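SPbeta prophage-derived aminoglycoside N(3')-acetyltransferase-like protein YokD (Bacillus subtilis, PDB 2NYG) binds coenzyme A and, as an antibiotic N-acetyltransferase family member, probably transfers acetyl groups to amines, which may contribute to antibiotic resistance. Local coordinates at residues A187-P192 / A259-I264; F231-M237 / R248-E254; N129-Y133 / Y214-F219; M98-N102 / A201-V205. All blocks are in the same frame, centred on the assembly; numbering follows the deposited sequence.

Contact 1. Residues A187-P192 / A259-I264; sequences AEYRIP and AEKWFI
Ile191 and Ala187 press against one side of helix 252-268 at Ala259, Glu260, Phe263 and Ile264. The first segment runs from the end of helix 183-187 through a type I turn, Ala187 to Arg190.

Apolar packing carries the contact. Ala187 CB meets Ala259 CB at 3.6 Å and also comes to the edge of the Phe263 ring. Ile191 spreads over the next turn of the helix. Its CG2 lies 3.7 Å from Ile264 CG1 and 3.8 Å from Phe263 CB. The first torsion of Ile191 (64°) sets CG1 between the backbone N and the carbonyl carbon, and CD1 then also reaches Phe263 CB. The two isoleucines run past each other in opposite directions. Pro192 CD closes the row against Ile264 CG1.

Glu188 and Arg190 lend their carbons. Glu188 CG packs on Phe263 CE2 at 3.9 Å, while its carboxylate accepts from Arg220 N and is bonded to His185 ND1. Glu260 OE2 comes to 3.3 Å from Arg190 CB, but Arg190 NE forms a salt bridge with Glu157.

The loop is therefore fixed to the helix by hydrophobic contact, and the polar ends of Glu188 and Arg190 tie the same loop to other parts of the fold.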
# COMPACT_ATOMS: atom_id res chain seq x y z
N ALA A 187 -16.07 23.40 5.82
CA ALA A 187 -17.06 24.29 6.42
C ALA A 187 -16.57 24.80 7.78
O ALA A 187 -16.85 25.95 8.15
CB ALA A 187 -18.38 23.56 6.56
N GLU A 188 -15.85 23.97 8.52
CA GLU A 188 -15.33 24.37 9.83
C GLU A 188 -14.41 25.58 9.77
O GLU A 188 -14.06 26.13 10.81
CB GLU A 188 -14.63 23.19 10.53
CG GLU A 188 -15.60 22.13 11.02
CD GLU A 188 -14.93 20.90 11.61
OE1 GLU A 188 -14.18 20.22 10.87
OE2 GLU A 188 -15.17 20.61 12.79
N TYR A 189 -14.01 26.00 8.58
CA TYR A 189 -13.16 27.19 8.44
C TYR A 189 -13.99 28.39 7.96
O TYR A 189 -13.45 29.47 7.67
CB TYR A 189 -12.02 26.94 7.44
CG TYR A 189 -11.04 25.84 7.81
CD1 TYR A 189 -11.35 24.50 7.60
CD2 TYR A 189 -9.76 26.15 8.30
CE1 TYR A 189 -10.43 23.49 7.86
CE2 TYR A 189 -8.83 25.14 8.56
CZ TYR A 189 -9.18 23.81 8.33
OH TYR A 189 -8.27 22.80 8.56
N ARG A 190 -15.30 28.21 7.88
CA ARG A 190 -16.20 29.26 7.42
C ARG A 190 -17.27 29.59 8.47
O ARG A 190 -18.29 30.19 8.15
CB ARG A 190 -16.86 28.81 6.11
CG ARG A 190 -15.83 28.46 5.05
CD ARG A 190 -16.41 27.89 3.76
NE ARG A 190 -15.39 27.92 2.70
CZ ARG A 190 -15.55 27.46 1.46
NH1 ARG A 190 -16.70 26.90 1.10
NH2 ARG A 190 -14.56 27.57 0.59
N ILE A 191 -17.02 29.20 9.72
CA ILE A 191 -17.97 29.44 10.82
C ILE A 191 -17.36 30.21 12.00
O ILE A 191 -16.15 30.24 12.17
CB ILE A 191 -18.56 28.12 11.35
CG1 ILE A 191 -17.47 27.25 11.96
CG2 ILE A 191 -19.30 27.42 10.22
CD1 ILE A 191 -17.99 26.20 12.93
N PRO A 192 -18.21 30.85 12.82
CA PRO A 192 -17.80 31.65 13.99
C PRO A 192 -16.97 30.90 15.03
O PRO A 192 -16.00 31.42 15.58
CB PRO A 192 -19.13 32.13 14.56
CG PRO A 192 -19.97 32.25 13.33
CD PRO A 192 -19.66 30.98 12.59
N ALA A 259 -23.21 22.20 5.40
CA ALA A 259 -22.44 21.94 6.61
C ALA A 259 -22.20 23.24 7.37
O ALA A 259 -22.31 23.31 8.60
CB ALA A 259 -21.13 21.29 6.25
N GLU A 260 -21.86 24.28 6.62
CA GLU A 260 -21.61 25.58 7.20
C GLU A 260 -22.85 26.03 7.96
O GLU A 260 -22.79 26.31 9.15
CB GLU A 260 -21.24 26.58 6.10
CG GLU A 260 -21.26 28.04 6.52
CD GLU A 260 -20.63 28.94 5.48
OE1 GLU A 260 -20.81 28.67 4.28
OE2 GLU A 260 -19.96 29.92 5.86
N LYS A 261 -23.99 26.06 7.28
CA LYS A 261 -25.23 26.49 7.90
C LYS A 261 -25.65 25.67 9.11
O LYS A 261 -25.99 26.23 10.16
CB LYS A 261 -26.34 26.53 6.85
CG LYS A 261 -26.06 27.59 5.81
CD LYS A 261 -27.11 27.67 4.74
CE LYS A 261 -26.83 28.87 3.86
NZ LYS A 261 -27.92 29.12 2.88
N TRP A 262 -25.62 24.35 8.99
CA TRP A 262 -25.96 23.49 10.10
C TRP A 262 -25.08 23.90 11.29
O TRP A 262 -25.56 24.06 12.40
CB TRP A 262 -25.71 22.02 9.74
CG TRP A 262 -26.19 21.05 10.75
CD1 TRP A 262 -27.36 20.34 10.72
CD2 TRP A 262 -25.52 20.64 11.95
NE1 TRP A 262 -27.45 19.51 11.81
CE2 TRP A 262 -26.33 19.67 12.59
CE3 TRP A 262 -24.30 21.00 12.55
CZ2 TRP A 262 -25.97 19.06 13.79
CZ3 TRP A 262 -23.94 20.39 13.74
CH2 TRP A 262 -24.77 19.43 14.35
N PHE A 263 -23.78 24.06 11.05
CA PHE A 263 -22.85 24.47 12.10
C PHE A 263 -23.18 25.86 12.66
O PHE A 263 -23.27 26.03 13.87
CB PHE A 263 -21.40 24.50 11.58
CG PHE A 263 -20.75 23.15 11.46
CD1 PHE A 263 -20.80 22.24 12.50
CD2 PHE A 263 -20.04 22.80 10.31
CE1 PHE A 263 -20.17 21.00 12.40
CE2 PHE A 263 -19.41 21.57 10.20
CZ PHE A 263 -19.47 20.67 11.25
N ILE A 264 -23.34 26.84 11.77
CA ILE A 264 -23.62 28.20 12.18
C ILE A 264 -24.87 28.34 13.05
O ILE A 264 -24.84 28.98 14.11
CB ILE A 264 -23.79 29.14 10.95
CG1 ILE A 264 -22.47 29.27 10.20
CG2 ILE A 264 -24.26 30.52 11.39
CD1 ILE A 264 -22.54 30.17 8.97

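Contact 2. Residues F231-M237 / R248-E254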
# COMPACT_ATOMS: atom_id res chain seq x y z
N PHE A 231 -28.42 16.77 5.78
CA PHE A 231 -28.26 17.18 4.40
C PHE A 231 -29.19 16.35 3.54
O PHE A 231 -29.67 16.81 2.53
CB PHE A 231 -26.81 16.93 3.99
CG PHE A 231 -26.46 17.38 2.59
CD1 PHE A 231 -26.50 18.73 2.24
CD2 PHE A 231 -26.04 16.46 1.63
CE1 PHE A 231 -26.13 19.14 0.99
CE2 PHE A 231 -25.67 16.88 0.37
CZ PHE A 231 -25.72 18.21 0.05
N GLU A 232 -29.41 15.11 3.95
CA GLU A 232 -30.24 14.18 3.23
C GLU A 232 -31.71 14.44 3.31
O GLU A 232 -32.46 13.84 2.57
CB GLU A 232 -30.00 12.77 3.76
CG GLU A 232 -29.05 11.89 2.96
CD GLU A 232 -28.83 10.51 3.63
OE1 GLU A 232 -29.44 10.26 4.71
OE2 GLU A 232 -28.06 9.66 3.08
N ALA A 233 -32.12 15.28 4.23
CA ALA A 233 -33.53 15.56 4.40
C ALA A 233 -34.11 16.22 3.16
O ALA A 233 -35.13 15.78 2.65
CB ALA A 233 -33.74 16.45 5.61
N GLU A 234 -33.39 17.21 2.63
CA GLU A 234 -33.87 17.99 1.49
C GLU A 234 -32.93 18.17 0.31
O GLU A 234 -33.23 18.93 -0.60
CB GLU A 234 -34.29 19.37 1.98
CG GLU A 234 -35.36 19.33 3.04
CD GLU A 234 -35.78 20.70 3.51
OE1 GLU A 234 -34.98 21.41 4.16
OE2 GLU A 234 -36.94 21.08 3.23
N HIS A 235 -31.78 17.52 0.32
CA HIS A 235 -30.84 17.70 -0.78
C HIS A 235 -30.73 16.52 -1.72
O HIS A 235 -30.81 15.36 -1.30
CB HIS A 235 -29.49 18.10 -0.21
CG HIS A 235 -29.50 19.49 0.34
ND1 HIS A 235 -29.18 20.59 -0.42
CD2 HIS A 235 -29.95 19.96 1.52
CE1 HIS A 235 -29.43 21.69 0.26
NE2 HIS A 235 -29.90 21.34 1.45
N ASN A 236 -30.58 16.82 -3.01
CA ASN A 236 -30.48 15.79 -4.03
C ASN A 236 -29.25 14.96 -3.79
O ASN A 236 -28.16 15.48 -3.56
CB ASN A 236 -30.44 16.40 -5.42
CG ASN A 236 -31.77 17.01 -5.82
OD1 ASN A 236 -32.82 16.39 -5.65
ND2 ASN A 236 -31.73 18.23 -6.35
N MET A 237 -29.43 13.65 -3.87
CA MET A 237 -28.35 12.73 -3.61
C MET A 237 -28.66 11.38 -4.24
O MET A 237 -29.72 10.81 -4.00
CB MET A 237 -28.20 12.60 -2.11
CG MET A 237 -27.13 11.65 -1.69
SD MET A 237 -27.09 11.46 0.06
CE MET A 237 -26.48 13.14 0.54
N ARG A 248 -23.49 6.55 -2.09
CA ARG A 248 -24.20 7.76 -2.41
C ARG A 248 -23.24 8.72 -3.04
O ARG A 248 -22.08 8.79 -2.67
CB ARG A 248 -24.92 8.36 -1.20
CG ARG A 248 -24.16 8.52 0.05
CD ARG A 248 -25.17 8.90 1.11
NE ARG A 248 -24.80 8.41 2.43
CZ ARG A 248 -25.61 7.75 3.24
NH1 ARG A 248 -26.86 7.48 2.87
NH2 ARG A 248 -25.18 7.33 4.42
N LEU A 249 -23.74 9.42 -4.05
CA LEU A 249 -22.95 10.39 -4.78
C LEU A 249 -23.69 11.71 -4.66
O LEU A 249 -24.89 11.77 -4.92
CB LEU A 249 -22.86 9.98 -6.26
CG LEU A 249 -22.21 11.03 -7.17
CD1 LEU A 249 -20.71 11.07 -6.92
CD2 LEU A 249 -22.49 10.72 -8.61
N PHE A 250 -22.98 12.77 -4.27
CA PHE A 250 -23.58 14.09 -4.13
C PHE A 250 -22.62 15.23 -4.42
O PHE A 250 -21.41 15.02 -4.54
CB PHE A 250 -24.19 14.26 -2.74
CG PHE A 250 -23.20 14.07 -1.62
CD1 PHE A 250 -22.35 15.10 -1.24
CD2 PHE A 250 -23.15 12.86 -0.93
CE1 PHE A 250 -21.46 14.93 -0.19
CE2 PHE A 250 -22.26 12.68 0.13
CZ PHE A 250 -21.41 13.72 0.50
N SER A 251 -23.17 16.43 -4.52
CA SER A 251 -22.40 17.64 -4.79
C SER A 251 -21.52 18.02 -3.60
O SER A 251 -21.98 18.04 -2.47
CB SER A 251 -23.36 18.77 -5.11
OG SER A 251 -22.65 19.97 -5.31
N LEU A 252 -20.24 18.30 -3.85
CA LEU A 252 -19.35 18.64 -2.77
C LEU A 252 -19.63 20.07 -2.32
O LEU A 252 -19.77 20.34 -1.13
CB LEU A 252 -17.89 18.47 -3.20
CG LEU A 252 -16.77 18.75 -2.19
CD1 LEU A 252 -15.53 18.01 -2.56
CD2 LEU A 252 -16.49 20.24 -2.13
N THR A 253 -19.72 20.97 -3.30
CA THR A 253 -20.02 22.37 -3.03
C THR A 253 -21.33 22.51 -2.24
O THR A 253 -21.45 23.32 -1.34
CB THR A 253 -20.15 23.14 -4.34
OG1 THR A 253 -18.93 23.01 -5.08
CG2 THR A 253 -20.43 24.59 -4.08
N GLU A 254 -22.30 21.69 -2.61
CA GLU A 254 -23.61 21.68 -2.00
C GLU A 254 -23.52 21.15 -0.58
O GLU A 254 -24.23 21.60 0.32
CB GLU A 254 -24.50 20.79 -2.85
CG GLU A 254 -25.97 20.75 -2.55
CD GLU A 254 -26.74 20.21 -3.74
OE1 GLU A 254 -27.81 19.60 -3.55
OE2 GLU A 254 -26.29 20.42 -4.88
O HOH W 1 -25.94 17.17 -4.02
O HOH W 2 -30.66 19.65 -3.69
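Phe231, near the end of helix 224-234, turns its ring edge toward the face of Phe250 on strand 245-251. This edge-to-face pair has centroids 5.8 Å apart and planes at 65°. His235 CB lies over the centre of one face of Phe231, and Phe258 meets the same ring edge-to-face. Phe231 CZ also packs on Glu254 CG.

Met237 adds a Met-aromatic contact. Its chain is straight to SD and then bends (chi3 -69°), which brings CE to 3.7 Å from Phe250 CD2. The sulfur itself lies obliquely to the ring, and it also touches Arg248 CD.

One salt bridge joins the segments, Glu232 OE2 to Arg248 NH1. The oxygen sits over a face of the guanidinium, with the two planes 73° apart. Asp177 is a second acidic partner, at Arg248 NH2.

Two waters bridge the segments, one between backbones and one from backbone to side chain. Water 1 donates to Asn236 O at 2.8 Å and accepts from Ser251 N at 2.9 Å. Water 2 accepts from Asn236 N and donates to Glu254 OE1 at 2.9 Å. Ser251 is the N-cap of helix 252-268, with OG accepting from Glu254 N at 3.2 Å.

Strands 238-242 and 245-251 form a beta hairpin, and Leu249 is bonded to Lys238 there. Beyond that pairing, aromatic packing, one charge pair and two waters hold the end of helix 224-234 and the loop after it to the strand and the start of helix 252-268.

Contact 3. Residues N129-Y133 / Y214-F219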
# COMPACT_ATOMS: atom_id res chain seq x y z
N ASN A 129 1.50 18.14 -0.80
CA ASN A 129 2.56 18.16 0.19
C ASN A 129 2.28 18.37 1.69
O ASN A 129 3.15 18.82 2.43
CB ASN A 129 3.62 19.15 -0.27
CG ASN A 129 4.97 18.87 0.34
OD1 ASN A 129 5.43 17.74 0.32
ND2 ASN A 129 5.61 19.90 0.89
N HIS A 130 1.09 18.03 2.17
CA HIS A 130 0.82 18.21 3.59
C HIS A 130 1.19 16.92 4.33
O HIS A 130 0.94 15.82 3.84
CB HIS A 130 -0.65 18.56 3.81
CG HIS A 130 -0.92 19.22 5.12
ND1 HIS A 130 -1.04 18.51 6.30
CD2 HIS A 130 -1.01 20.53 5.46
CE1 HIS A 130 -1.20 19.36 7.30
NE2 HIS A 130 -1.18 20.59 6.82
N PRO A 131 1.79 17.04 5.52
CA PRO A 131 2.22 15.90 6.34
C PRO A 131 1.12 15.11 7.05
O PRO A 131 1.33 13.95 7.45
CB PRO A 131 3.20 16.54 7.31
CG PRO A 131 2.60 17.89 7.52
CD PRO A 131 2.27 18.30 6.10
N ASN A 132 -0.06 15.72 7.20
CA ASN A 132 -1.16 15.03 7.85
C ASN A 132 -2.39 14.88 6.98
O ASN A 132 -2.99 13.82 6.94
CB ASN A 132 -1.57 15.75 9.13
CG ASN A 132 -0.50 15.71 10.20
OD1 ASN A 132 0.39 14.86 10.20
ND2 ASN A 132 -0.61 16.63 11.15
N TYR A 133 -2.77 15.94 6.29
CA TYR A 133 -3.98 15.92 5.48
C TYR A 133 -3.75 16.03 3.98
O TYR A 133 -4.31 16.90 3.31
CB TYR A 133 -4.88 17.05 5.95
CG TYR A 133 -5.07 17.07 7.45
CD1 TYR A 133 -5.66 15.98 8.12
CD2 TYR A 133 -4.70 18.18 8.21
CE1 TYR A 133 -5.87 16.01 9.51
CE2 TYR A 133 -4.91 18.22 9.59
CZ TYR A 133 -5.50 17.13 10.23
OH TYR A 133 -5.69 17.15 11.59
N TYR A 214 2.83 24.07 13.63
CA TYR A 214 1.89 24.88 12.88
C TYR A 214 0.55 24.91 13.63
O TYR A 214 0.30 24.08 14.53
CB TYR A 214 1.72 24.31 11.47
CG TYR A 214 1.22 22.88 11.42
CD1 TYR A 214 -0.04 22.58 10.91
CD2 TYR A 214 2.00 21.83 11.90
CE1 TYR A 214 -0.52 21.28 10.88
CE2 TYR A 214 1.53 20.52 11.88
CZ TYR A 214 0.27 20.25 11.37
OH TYR A 214 -0.21 18.97 11.34
N LYS A 215 -0.30 25.86 13.26
CA LYS A 215 -1.60 25.99 13.89
C LYS A 215 -2.64 25.26 13.06
O LYS A 215 -2.52 25.17 11.84
CB LYS A 215 -1.95 27.47 14.06
CG LYS A 215 -1.02 28.20 15.02
CD LYS A 215 -1.42 29.66 15.22
CE LYS A 215 -0.54 30.33 16.27
NZ LYS A 215 -0.52 29.56 17.54
N GLU A 216 -3.66 24.74 13.73
CA GLU A 216 -4.72 23.99 13.07
C GLU A 216 -6.00 24.01 13.89
O GLU A 216 -5.97 24.16 15.10
CB GLU A 216 -4.27 22.54 12.90
CG GLU A 216 -5.22 21.70 12.09
CD GLU A 216 -5.27 22.18 10.66
OE1 GLU A 216 -4.34 21.83 9.90
OE2 GLU A 216 -6.23 22.91 10.32
N LEU A 217 -7.14 23.83 13.23
CA LEU A 217 -8.41 23.80 13.94
C LEU A 217 -8.61 22.44 14.63
O LEU A 217 -8.14 21.40 14.15
CB LEU A 217 -9.56 24.05 12.96
CG LEU A 217 -9.55 25.40 12.25
CD1 LEU A 217 -10.79 25.55 11.41
CD2 LEU A 217 -9.46 26.51 13.30
N GLU A 218 -9.29 22.45 15.77
CA GLU A 218 -9.55 21.20 16.47
C GLU A 218 -10.90 20.75 15.94
O GLU A 218 -11.94 21.11 16.47
CB GLU A 218 -9.61 21.39 17.98
CG GLU A 218 -9.91 20.11 18.71
CD GLU A 218 -9.81 20.22 20.21
OE1 GLU A 218 -8.76 20.67 20.72
OE2 GLU A 218 -10.78 19.83 20.89
N PHE A 219 -10.86 19.99 14.86
CA PHE A 219 -12.06 19.52 14.20
C PHE A 219 -13.08 18.81 15.05
O PHE A 219 -12.75 18.25 16.08
CB PHE A 219 -11.66 18.63 13.03
CG PHE A 219 -10.71 19.29 12.08
CD1 PHE A 219 -9.58 18.63 11.64
CD2 PHE A 219 -10.95 20.58 11.64
CE1 PHE A 219 -8.69 19.25 10.77
CE2 PHE A 219 -10.07 21.20 10.78
CZ PHE A 219 -8.94 20.54 10.34
O HOH W 3 -6.73 18.50 13.88
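His130, whose ring meets Tyr214 across the contact, uses one nitrogen to accept two backbone N-H groups of its own loop. Asn132 N and Tyr133 N each lie 3.1 Å from His130 ND1, the second well out of the ring plane. The loop joins the antiparallel strands 126-127 and 135-139 of the main mixed sheet. It packs here on strand 208-217, the middle strand of the separate three-stranded antiparallel sheet.

The ring of His130 is also gripped at its other nitrogen, since NE2 is hydrogen-bonded to Leu151 O. Its CE1 then comes to 4.1 Å from Tyr214 CE1, with the ring planes at 74° in an oblique pairing. Tyr214 OH is bonded to Arg199 NE on the neighbouring strand.

Tyr133 meets two side chains. Glu216 OE1 stands at its ring edge, 3.7 Å from Tyr133 CE2. A bend at chi2 of Glu216 (66°) turns the carboxylate back, and OE2 accepts from Leu217 N and bonds to Tyr189 OH. Phe219 points its edge at the face of Tyr133 in an offset edge-to-face pair, centroids 5.8 Å apart.

Water 3 completes the buried junction, lying 2.9 Å from Tyr133 OH and donating to Leu217 O at 3.2 Å.

Contact 4. Residues M98-N102 / A201-V205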
# COMPACT_ATOMS: atom_id res chain seq x y z
N MET A 98 11.49 10.85 14.42
CA MET A 98 10.39 10.51 13.53
C MET A 98 10.71 10.82 12.07
O MET A 98 10.98 11.98 11.72
CB MET A 98 9.12 11.25 13.96
CG MET A 98 7.89 10.85 13.20
SD MET A 98 6.46 11.70 13.83
CE MET A 98 6.19 10.85 15.36
N PRO A 99 10.71 9.80 11.20
CA PRO A 99 11.01 10.06 9.79
C PRO A 99 10.12 11.17 9.26
O PRO A 99 8.91 11.15 9.49
CB PRO A 99 10.71 8.73 9.11
CG PRO A 99 11.10 7.74 10.17
CD PRO A 99 10.51 8.36 11.43
N ALA A 100 10.72 12.13 8.58
CA ALA A 100 9.97 13.22 8.02
C ALA A 100 8.99 12.72 6.96
O ALA A 100 9.16 11.64 6.38
CB ALA A 100 10.91 14.22 7.41
N TYR A 101 7.95 13.51 6.72
CA TYR A 101 6.93 13.18 5.74
C TYR A 101 7.44 13.34 4.32
O TYR A 101 8.07 14.33 3.99
CB TYR A 101 5.72 14.09 5.92
CG TYR A 101 4.73 14.01 4.78
CD1 TYR A 101 3.89 12.91 4.65
CD2 TYR A 101 4.67 15.02 3.81
CE1 TYR A 101 3.01 12.80 3.59
CE2 TYR A 101 3.80 14.92 2.73
CZ TYR A 101 2.96 13.80 2.62
OH TYR A 101 2.11 13.65 1.56
N ASN A 102 7.14 12.37 3.47
CA ASN A 102 7.56 12.45 2.08
C ASN A 102 6.39 12.00 1.21
O ASN A 102 5.91 10.88 1.37
CB ASN A 102 8.79 11.55 1.86
CG ASN A 102 9.43 11.76 0.51
OD1 ASN A 102 8.83 11.45 -0.52
ND2 ASN A 102 10.64 12.28 0.51
N ALA A 201 4.93 18.41 13.30
CA ALA A 201 5.22 17.28 12.44
C ALA A 201 6.59 17.33 11.80
O ALA A 201 7.17 18.40 11.63
CB ALA A 201 4.15 17.17 11.35
N PRO A 202 7.13 16.16 11.44
CA PRO A 202 8.44 16.03 10.79
C PRO A 202 8.30 16.50 9.34
O PRO A 202 7.39 16.10 8.63
CB PRO A 202 8.71 14.53 10.87
CG PRO A 202 7.99 14.14 12.11
CD PRO A 202 6.69 14.86 11.97
N ILE A 203 9.20 17.38 8.91
CA ILE A 203 9.14 17.87 7.54
C ILE A 203 10.56 18.06 7.03
O ILE A 203 11.51 17.99 7.80
CB ILE A 203 8.41 19.20 7.48
CG1 ILE A 203 7.05 19.08 8.15
CG2 ILE A 203 8.21 19.60 6.04
CD1 ILE A 203 6.37 20.41 8.31
N ILE A 204 10.70 18.30 5.74
CA ILE A 204 12.01 18.52 5.17
C ILE A 204 12.08 19.94 4.62
O ILE A 204 11.32 20.30 3.72
CB ILE A 204 12.31 17.52 4.04
CG1 ILE A 204 12.16 16.09 4.55
CG2 ILE A 204 13.72 17.74 3.53
CD1 ILE A 204 12.31 15.05 3.47
N VAL A 205 12.97 20.74 5.18
CA VAL A 205 13.14 22.11 4.73
C VAL A 205 14.60 22.35 4.38
O VAL A 205 15.50 22.06 5.17
CB VAL A 205 12.74 23.13 5.81
CG1 VAL A 205 12.77 24.52 5.22
CG2 VAL A 205 11.36 22.81 6.35
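Pro202 is wedged against Met98 and Ala100 at one end of the three-stranded antiparallel sheet. It follows strand 196-201 and leads to the short edge strand 204-205. The loop 98-102 comes after helix 93-96 and lies along this turn.

The tight part centres on the proline ring. Its CG touches Met98 SD at 3.4 Å and Met98 CG at 3.5 Å. The first torsion of Met98 (-173°) carries the chain away from its own backbone N and runs it past the CG corner of the proline. Pro202 CB packs on Ala100 CA at 3.4 Å. Arg209 and Trp211 of strand 208-217 also touch Pro202, and Arg209 NE bonds to Met98 O. Met98 and Pro99 pack on Asn46 of the second subunit, so this end borders the dimer interface.

The other end is looser. Ile204 is exposed and meets the loop mainly through CG1, 3.6 Å from Ala100 CB. Its CD1 only approaches Asn102, whose OD1 is bonded to Asn104 N.

Between the two parts lies the one direct hydrogen bond of the contact. The bond from Tyr101 N to Pro202 O is 3.3 Å long and nearly straight (169°), but the nitrogen sits above the carbonyl plane.

Overall arrangement
Contact 3 is the most buried of the four; the other three are partly buried. Contacts 1 and 2 share helix 252-268, yet their nearest atoms are about 5 Å apart. Contacts 3 and 4 both reach the three-stranded sheet, and Tyr101 packs on the 129-133 loop to join them. Contacts 1 and 3 touch through Tyr189 and Glu216. Contacts 2 and 4 lie on opposite sides of the chain's centre. The chemistry follows the place. Contact 1 is mainly apolar, and contact 2 adds a salt bridge and waters. Contact 3 packs aromatic rings, most of them with polar groups. Contact 4 combines proline packing with a direct backbone bond, and its Met98 end meets the second subunit.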